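Local coordinates for NMB1025 protein (Neisseria meningitidis serogroup B, PDB 3KJJ) that is of unknown function but belongs to the RutC branch of the YjgF-like proteins and assembles as a trimer, at residues B[71-76]-B[82-87]; B[86-91]-B[98-103]. All coordinates share one frame; numbering follows the deposited sequence.

Contact 1: residues B[71-76]-B[82-87]; sequences AVIYLR and AEMNGV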
ATOM      1  N   ALA B  71      -5.034  -1.610  -6.490  1.00 15.52           N
ATOM      2  CA  ALA B  71      -6.138  -1.154  -5.669  1.00 15.15           C
ATOM      3  C   ALA B  71      -6.143  -1.960  -4.376  1.00 15.22           C
ATOM      4  O   ALA B  71      -6.080  -3.186  -4.408  1.00 14.47           O
ATOM      5  CB  ALA B  71      -7.457  -1.348  -6.413  1.00 11.01           C
ATOM      6  N   VAL B  72      -6.199  -1.265  -3.248  1.00 15.20           N
ATOM      7  CA  VAL B  72      -6.405  -1.918  -1.965  1.00 15.29           C
ATOM      8  C   VAL B  72      -7.780  -1.490  -1.495  1.00 15.86           C
ATOM      9  O   VAL B  72      -8.103  -0.297  -1.481  1.00 15.62           O
ATOM     10  CB  VAL B  72      -5.339  -1.551  -0.920  1.00 15.93           C
ATOM     11  CG1 VAL B  72      -5.532  -2.381   0.361  1.00 16.55           C
ATOM     12  CG2 VAL B  72      -3.955  -1.770  -1.474  1.00 16.28           C
ATOM     13  N   ILE B  73      -8.589  -2.486  -1.151  1.00 13.05           N
ATOM     14  CA  ILE B  73      -9.958  -2.272  -0.741  1.00 12.11           C
ATOM     15  C   ILE B  73     -10.044  -2.681   0.709  1.00 14.57           C
ATOM     16  O   ILE B  73      -9.721  -3.814   1.064  1.00 13.09           O
ATOM     17  CB  ILE B  73     -10.947  -3.107  -1.578  1.00 12.36           C
ATOM     18  CG1 ILE B  73     -10.843  -2.735  -3.066  1.00 14.30           C
ATOM     19  CG2 ILE B  73     -12.400  -2.905  -1.076  1.00 13.63           C
ATOM     20  CD1 ILE B  73     -11.446  -3.798  -3.996  1.00  6.91           C
ATOM     21  N   TYR B  74     -10.434  -1.723   1.535  1.00 10.80           N
ATOM     22  CA  TYR B  74     -10.608  -1.945   2.945  1.00 16.70           C
ATOM     23  C   TYR B  74     -12.115  -2.015   3.162  1.00 13.01           C
ATOM     24  O   TYR B  74     -12.840  -1.112   2.764  1.00 16.79           O
ATOM     25  CB  TYR B  74      -9.980  -0.793   3.729  1.00 10.88           C
ATOM     26  CG  TYR B  74      -8.482  -0.626   3.547  1.00 18.85           C
ATOM     27  CD1 TYR B  74      -7.578  -1.482   4.178  1.00 12.75           C
ATOM     28  CD2 TYR B  74      -7.966   0.410   2.758  1.00 16.14           C
ATOM     29  CE1 TYR B  74      -6.205  -1.328   4.011  1.00 17.72           C
ATOM     30  CE2 TYR B  74      -6.607   0.563   2.587  1.00 14.53           C
ATOM     31  CZ  TYR B  74      -5.732  -0.303   3.214  1.00 17.77           C
ATOM     32  OH  TYR B  74      -4.381  -0.140   3.050  1.00 25.87           O
ATOM     33  N   LEU B  75     -12.589  -3.104   3.752  1.00 16.50           N
ATOM     34  CA  LEU B  75     -13.987  -3.184   4.169  1.00 18.24           C
ATOM     35  C   LEU B  75     -14.043  -3.196   5.681  1.00 19.95           C
ATOM     36  O   LEU B  75     -13.193  -3.807   6.325  1.00 18.74           O
ATOM     37  CB  LEU B  75     -14.662  -4.449   3.627  1.00 17.92           C
ATOM     38  CG  LEU B  75     -14.838  -4.583   2.116  1.00 21.45           C
ATOM     39  CD1 LEU B  75     -15.235  -6.024   1.780  1.00 19.01           C
ATOM     40  CD2 LEU B  75     -15.881  -3.595   1.583  1.00 14.75           C
ATOM     41  N   ARG B  76     -15.050  -2.526   6.236  1.00 20.11           N
ATOM     42  CA  ARG B  76     -15.298  -2.529   7.668  1.00 19.03           C
ATOM     43  C   ARG B  76     -15.675  -3.936   8.140  1.00 18.33           C
ATOM     44  O   ARG B  76     -15.321  -4.361   9.248  1.00 19.84           O
ATOM     45  CB  ARG B  76     -16.411  -1.537   8.012  1.00 19.76           C
ATOM     46  CG  ARG B  76     -16.844  -1.604   9.471  1.00 18.08           C
ATOM     47  CD  ARG B  76     -18.047  -0.732   9.775  1.00 20.80           C
ATOM     48  NE  ARG B  76     -18.329  -0.730  11.210  1.00 21.01           N
ATOM     49  CZ  ARG B  76     -17.634  -0.056  12.123  1.00 20.69           C
ATOM     50  NH1 ARG B  76     -16.603   0.696  11.767  1.00 11.87           N
ATOM     51  NH2 ARG B  76     -17.980  -0.120  13.403  1.00 19.76           N
ATOM     52  N   ALA B  82     -18.984  -9.936  -1.270  1.00 19.61           N
ATOM     53  CA  ALA B  82     -19.716 -10.195  -2.513  1.00 21.19           C
ATOM     54  C   ALA B  82     -20.449  -8.958  -3.033  1.00 18.22           C
ATOM     55  O   ALA B  82     -20.483  -8.722  -4.241  1.00 19.65           O
ATOM     56  CB  ALA B  82     -20.676 -11.388  -2.363  1.00 20.35           C
ATOM     57  N   GLU B  83     -21.019  -8.169  -2.126  1.00 19.27           N
ATOM     58  CA  GLU B  83     -21.738  -6.952  -2.502  1.00 20.52           C
ATOM     59  C   GLU B  83     -20.804  -5.916  -3.118  1.00 18.09           C
ATOM     60  O   GLU B  83     -21.145  -5.300  -4.135  1.00 19.49           O
ATOM     61  CB  GLU B  83     -22.479  -6.342  -1.306  1.00 20.72           C
ATOM     62  CG  GLU B  83     -23.446  -5.218  -1.680  1.00 25.07           C
ATOM     63  CD  GLU B  83     -24.410  -4.841  -0.558  1.00 28.51           C
ATOM     64  OE1 GLU B  83     -24.431  -5.536   0.477  1.00 28.50           O
ATOM     65  OE2 GLU B  83     -25.145  -3.842  -0.711  1.00 27.56           O
HETATM   66  N   MSE B  84     -19.645  -5.725  -2.486  1.00 17.67           N
HETATM   67  CA  MSE B  84     -18.614  -4.810  -2.993  1.00 19.75           C
HETATM   68  C   MSE B  84     -18.171  -5.295  -4.367  1.00 20.27           C
HETATM   69  O   MSE B  84     -18.248  -4.535  -5.336  1.00 21.55           O
HETATM   70  CB  MSE B  84     -17.436  -4.704  -2.013  1.00 19.86           C
HETATM   71  CG  MSE B  84     -16.307  -3.733  -2.424  1.00 17.32           C
HETATM   72 SE   MSE B  84     -15.091  -4.466  -3.804  1.00 24.12          SE
HETATM   73  CE  MSE B  84     -14.348  -2.776  -4.390  1.00 29.16           C
ATOM     74  N   ASN B  85     -17.758  -6.566  -4.440  1.00 20.23           N
ATOM     75  CA  ASN B  85     -17.325  -7.225  -5.686  1.00 20.15           C
ATOM     76  C   ASN B  85     -18.264  -7.055  -6.865  1.00 19.47           C
ATOM     77  O   ASN B  85     -17.811  -6.832  -7.981  1.00 19.05           O
ATOM     78  CB  ASN B  85     -17.080  -8.729  -5.461  1.00 19.71           C
ATOM     79  CG  ASN B  85     -15.810  -9.007  -4.684  1.00 19.46           C
ATOM     80  OD1 ASN B  85     -14.926  -8.162  -4.591  1.00 17.50           O
ATOM     81  ND2 ASN B  85     -15.718 -10.198  -4.116  1.00 17.86           N
ATOM     82  N   GLY B  86     -19.569  -7.157  -6.619  1.00 17.49           N
ATOM     83  CA  GLY B  86     -20.566  -6.990  -7.680  1.00 18.61           C
ATOM     84  C   GLY B  86     -20.463  -5.644  -8.372  1.00 18.44           C
ATOM     85  O   GLY B  86     -20.608  -5.553  -9.596  1.00 17.57           O
ATOM     86  N   VAL B  87     -20.179  -4.601  -7.592  1.00 17.70           N
ATOM     87  CA  VAL B  87     -20.054  -3.263  -8.130  1.00 16.27           C
ATOM     88  C   VAL B  87     -18.671  -3.081  -8.772  1.00 16.93           C
ATOM     89  O   VAL B  87     -18.567  -2.585  -9.895  1.00 20.64           O
ATOM     90  CB  VAL B  87     -20.399  -2.192  -7.067  1.00 16.82           C
ATOM     91  CG1 VAL B  87     -20.145  -0.780  -7.598  1.00 13.11           C
ATOM     92  CG2 VAL B  87     -21.864  -2.361  -6.630  1.00 12.36           C
TER
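Met84, a selenomethionine, reaches from helix 81-91 toward Ile73 and Leu75 on strand 68-75, and all the contact between the two segments is apolar. With Ile73 the approach is tip to tip: SE lies 3.7 Å from Ile73 CD1 and 4.1 Å from Ile73 CG2, so the selenium meets both ends of the branched side chain. The exact placing of the terminal methyl CE against Ile73 is doubtful. The chain of Met84 leaves the helix with CG anti to the backbone N (chi1 -178°) and then bends at chi2 (-78°), which brings SE to the end of Ile73.

Leu75, two residues further along the same face of the strand, meets the root of Met84 instead, where the two side chains cross obliquely. Its CD2 packs 4.0 Å from Met84 CG and 4.1 Å from Met84 CB.

Around this group, Ile116 of strand 114-121 and Thr47 of helix 43-60 also touch Met84. The contact thus joins the first strand and the helix of a right-handed beta-alpha-beta unit. Being buried and purely apolar, it gains its stability from dispersion and the exclusion of water, with no directional bond to fix the rotation of the selenomethionine.

Contact 2: residues B[86-91]-B[98-103]; sequences GVWDAW and PARACV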
ATOM      1  N   GLY B  86     -19.569  -7.157  -6.619  1.00 17.49           N
ATOM      2  CA  GLY B  86     -20.566  -6.990  -7.680  1.00 18.61           C
ATOM      3  C   GLY B  86     -20.463  -5.644  -8.372  1.00 18.44           C
ATOM      4  O   GLY B  86     -20.608  -5.553  -9.596  1.00 17.57           O
ATOM      5  N   VAL B  87     -20.179  -4.601  -7.592  1.00 17.70           N
ATOM      6  CA  VAL B  87     -20.054  -3.263  -8.130  1.00 16.27           C
ATOM      7  C   VAL B  87     -18.671  -3.081  -8.772  1.00 16.93           C
ATOM      8  O   VAL B  87     -18.567  -2.585  -9.895  1.00 20.64           O
ATOM      9  CB  VAL B  87     -20.399  -2.192  -7.067  1.00 16.82           C
ATOM     10  CG1 VAL B  87     -20.145  -0.780  -7.598  1.00 13.11           C
ATOM     11  CG2 VAL B  87     -21.864  -2.361  -6.630  1.00 12.36           C
ATOM     12  N   TRP B  88     -17.628  -3.504  -8.059  1.00 17.60           N
ATOM     13  CA  TRP B  88     -16.256  -3.503  -8.572  1.00 20.38           C
ATOM     14  C   TRP B  88     -16.136  -4.225  -9.909  1.00 18.48           C
ATOM     15  O   TRP B  88     -15.597  -3.664 -10.860  1.00 20.31           O
ATOM     16  CB  TRP B  88     -15.314  -4.135  -7.543  1.00 20.21           C
ATOM     17  CG  TRP B  88     -13.916  -4.367  -8.018  1.00 17.44           C
ATOM     18  CD1 TRP B  88     -13.430  -5.499  -8.589  1.00 18.55           C
ATOM     19  CD2 TRP B  88     -12.815  -3.449  -7.935  1.00 13.89           C
ATOM     20  NE1 TRP B  88     -12.094  -5.347  -8.877  1.00 19.39           N
ATOM     21  CE2 TRP B  88     -11.693  -4.096  -8.493  1.00 20.30           C
ATOM     22  CE3 TRP B  88     -12.679  -2.138  -7.471  1.00 15.53           C
ATOM     23  CZ2 TRP B  88     -10.436  -3.482  -8.582  1.00 15.35           C
ATOM     24  CZ3 TRP B  88     -11.428  -1.523  -7.562  1.00 18.08           C
ATOM     25  CH2 TRP B  88     -10.328  -2.200  -8.117  1.00 20.49           C
ATOM     26  N   ASP B  89     -16.653  -5.455  -9.972  1.00 18.62           N
ATOM     27  CA  ASP B  89     -16.608  -6.288 -11.182  1.00 20.64           C
ATOM     28  C   ASP B  89     -17.222  -5.635 -12.410  1.00 18.89           C
ATOM     29  O   ASP B  89     -16.722  -5.824 -13.520  1.00 20.90           O
ATOM     30  CB  ASP B  89     -17.277  -7.648 -10.949  1.00 21.15           C
ATOM     31  CG  ASP B  89     -16.479  -8.535 -10.025  1.00 21.97           C
ATOM     32  OD1 ASP B  89     -15.349  -8.154  -9.654  1.00 18.67           O
ATOM     33  OD2 ASP B  89     -16.985  -9.619  -9.671  1.00 25.91           O
ATOM     34  N   ALA B  90     -18.310  -4.892 -12.203  1.00 17.66           N
ATOM     35  CA  ALA B  90     -18.994  -4.148 -13.269  1.00 19.49           C
ATOM     36  C   ALA B  90     -18.243  -2.881 -13.687  1.00 19.11           C
ATOM     37  O   ALA B  90     -18.358  -2.432 -14.832  1.00 20.67           O
ATOM     38  CB  ALA B  90     -20.417  -3.795 -12.837  1.00 20.59           C
ATOM     39  N   TRP B  91     -17.474  -2.322 -12.759  1.00 17.72           N
ATOM     40  CA  TRP B  91     -16.783  -1.044 -12.961  1.00 15.25           C
ATOM     41  C   TRP B  91     -15.431  -1.212 -13.635  1.00 15.89           C
ATOM     42  O   TRP B  91     -15.112  -0.438 -14.534  1.00 15.47           O
ATOM     43  CB  TRP B  91     -16.641  -0.293 -11.641  1.00 12.76           C
ATOM     44  CG  TRP B  91     -15.772   0.960 -11.661  1.00 14.56           C
ATOM     45  CD1 TRP B  91     -16.174   2.230 -11.962  1.00 17.02           C
ATOM     46  CD2 TRP B  91     -14.382   1.055 -11.306  1.00 10.87           C
ATOM     47  NE1 TRP B  91     -15.116   3.105 -11.846  1.00 16.82           N
ATOM     48  CE2 TRP B  91     -14.008   2.412 -11.438  1.00 15.09           C
ATOM     49  CE3 TRP B  91     -13.416   0.121 -10.896  1.00 12.42           C
ATOM     50  CZ2 TRP B  91     -12.707   2.859 -11.177  1.00 12.67           C
ATOM     51  CZ3 TRP B  91     -12.135   0.559 -10.633  1.00 11.94           C
ATOM     52  CH2 TRP B  91     -11.786   1.924 -10.779  1.00 18.36           C
ATOM     53  N   PRO B  98      -6.779  -4.294 -12.345  1.00 12.01           N
ATOM     54  CA  PRO B  98      -5.558  -4.003 -11.589  1.00 12.64           C
ATOM     55  C   PRO B  98      -5.149  -5.089 -10.592  1.00 13.88           C
ATOM     56  O   PRO B  98      -5.955  -5.973 -10.264  1.00 12.77           O
ATOM     57  CB  PRO B  98      -5.925  -2.720 -10.838  1.00 11.75           C
ATOM     58  CG  PRO B  98      -7.385  -2.865 -10.594  1.00 12.41           C
ATOM     59  CD  PRO B  98      -7.940  -3.535 -11.826  1.00 11.70           C
ATOM     60  N   ALA B  99      -3.900  -5.026 -10.126  1.00 12.82           N
ATOM     61  CA  ALA B  99      -3.489  -5.768  -8.923  1.00 13.81           C
ATOM     62  C   ALA B  99      -4.431  -5.326  -7.810  1.00 15.11           C
ATOM     63  O   ALA B  99      -4.748  -4.137  -7.697  1.00 13.82           O
ATOM     64  CB  ALA B  99      -2.056  -5.467  -8.551  1.00 13.78           C
ATOM     65  N   ARG B 100      -4.906  -6.273  -7.014  1.00 16.39           N
ATOM     66  CA  ARG B 100      -5.924  -5.955  -6.016  1.00 17.86           C
ATOM     67  C   ARG B 100      -5.671  -6.735  -4.737  1.00 11.17           C
ATOM     68  O   ARG B 100      -5.183  -7.859  -4.773  1.00 12.61           O
ATOM     69  CB  ARG B 100      -7.319  -6.284  -6.552  1.00 18.86           C
ATOM     70  CG  ARG B 100      -8.446  -5.558  -5.847  1.00 19.88           C
ATOM     71  CD  ARG B 100      -9.816  -6.035  -6.296  1.00 19.13           C
ATOM     72  NE  ARG B 100     -10.290  -7.157  -5.491  1.00 18.23           N
ATOM     73  CZ  ARG B 100     -11.565  -7.431  -5.230  1.00 17.57           C
ATOM     74  NH1 ARG B 100     -12.551  -6.655  -5.689  1.00 18.37           N
ATOM     75  NH2 ARG B 100     -11.852  -8.480  -4.476  1.00 20.26           N
ATOM     76  N   ALA B 101      -5.968  -6.107  -3.609  1.00 13.78           N
ATOM     77  CA  ALA B 101      -6.005  -6.803  -2.332  1.00 12.58           C
ATOM     78  C   ALA B 101      -7.233  -6.326  -1.570  1.00 13.51           C
ATOM     79  O   ALA B 101      -7.638  -5.167  -1.679  1.00 15.86           O
ATOM     80  CB  ALA B 101      -4.720  -6.557  -1.543  1.00 11.74           C
ATOM     81  N   CYS B 102      -7.859  -7.227  -0.823  1.00 13.16           N
ATOM     82  CA  CYS B 102      -9.036  -6.833  -0.060  1.00 15.39           C
ATOM     83  C   CYS B 102      -8.896  -7.358   1.348  1.00 13.36           C
ATOM     84  O   CYS B 102      -8.734  -8.558   1.540  1.00 16.12           O
ATOM     85  CB  CYS B 102     -10.333  -7.327  -0.702  1.00 18.33           C
ATOM     86  SG  CYS B 102     -11.808  -6.719   0.159  1.00 16.82           S
ATOM     87  N   VAL B 103      -8.908  -6.443   2.315  1.00 16.09           N
ATOM     88  CA  VAL B 103      -8.716  -6.803   3.723  1.00 18.61           C
ATOM     89  C   VAL B 103      -9.764  -6.125   4.605  1.00 18.46           C
ATOM     90  O   VAL B 103     -10.390  -5.147   4.209  1.00 17.51           O
ATOM     91  CB  VAL B 103      -7.260  -6.521   4.250  1.00 18.43           C
ATOM     92  CG1 VAL B 103      -6.206  -7.163   3.338  1.00 24.91           C
ATOM     93  CG2 VAL B 103      -6.986  -5.030   4.412  1.00 20.56           C
TER
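Trp88 and Arg100 form a cation-pi pair between the helix and the second strand of a beta-alpha-beta unit, in which helix 81-91 leads into strand 99-104. The guanidinium carbon Arg100 CZ stands 4.4 Å from the centroid of the five-membered ring of Trp88, 20° off the ring normal. The two planes are 56° apart, so this is a tilted approach and not a parallel stack. The closest touch is Arg100 NH1 to Trp88 CD1, at 3.2 Å. Further back along the arginine chain, CD lies over the same face of the indole, 3.5 Å from both CE2 and CZ2 of Trp88. The bend at chi3 (89°) allows this double use of the face, with CD toward the benzo ring and NH1 over the pyrrole part. Pro98 comes to the edge of the indole, near its plane, where its CG packs 3.7 Å from Trp88 CZ2.

The opposite face of the indole has Trp91 on it, and Leu51 of helix 43-60 touches both tryptophans. Asn85 OD1, one helical turn before Asp89, accepts a hydrogen bond from Arg100 NH1 and so anchors the cation beside the ring. The site also faces the trimer interface: Arg19 of the second subunit makes a salt bridge to Asp89 OD2, and Arg100 N is hydrogen-bonded to Ser33 OG of that subunit. Trp88 NE1 and Arg100 NH1, both donors, lie 3.5 Å apart without bonding to each other. The indole N-H is instead given to the backbone O of Arg19 of the second subunit.

Overall arrangement
Along the chain, strand 68-75 comes first, then helix 81-91, then strand 99-104; contact 1 joins the first strand to the helix and contact 2 joins the helix to the second strand. Their centres are 6 Å apart, and they share Gly86 and Val87. The two strands are parallel neighbours in the mixed sheet, linked by probable backbone hydrogen bonds such as Ala71 N to Ala99 O (2.8 Å), while Ala71 CB packs on Trp88 CH2. Together the contacts fasten one helix across two strands of the sheet. Both border the second subunit, contact 1 through packing and contact 2 also through hydrogen bonds and a salt bridge, tying this unit to the trimer.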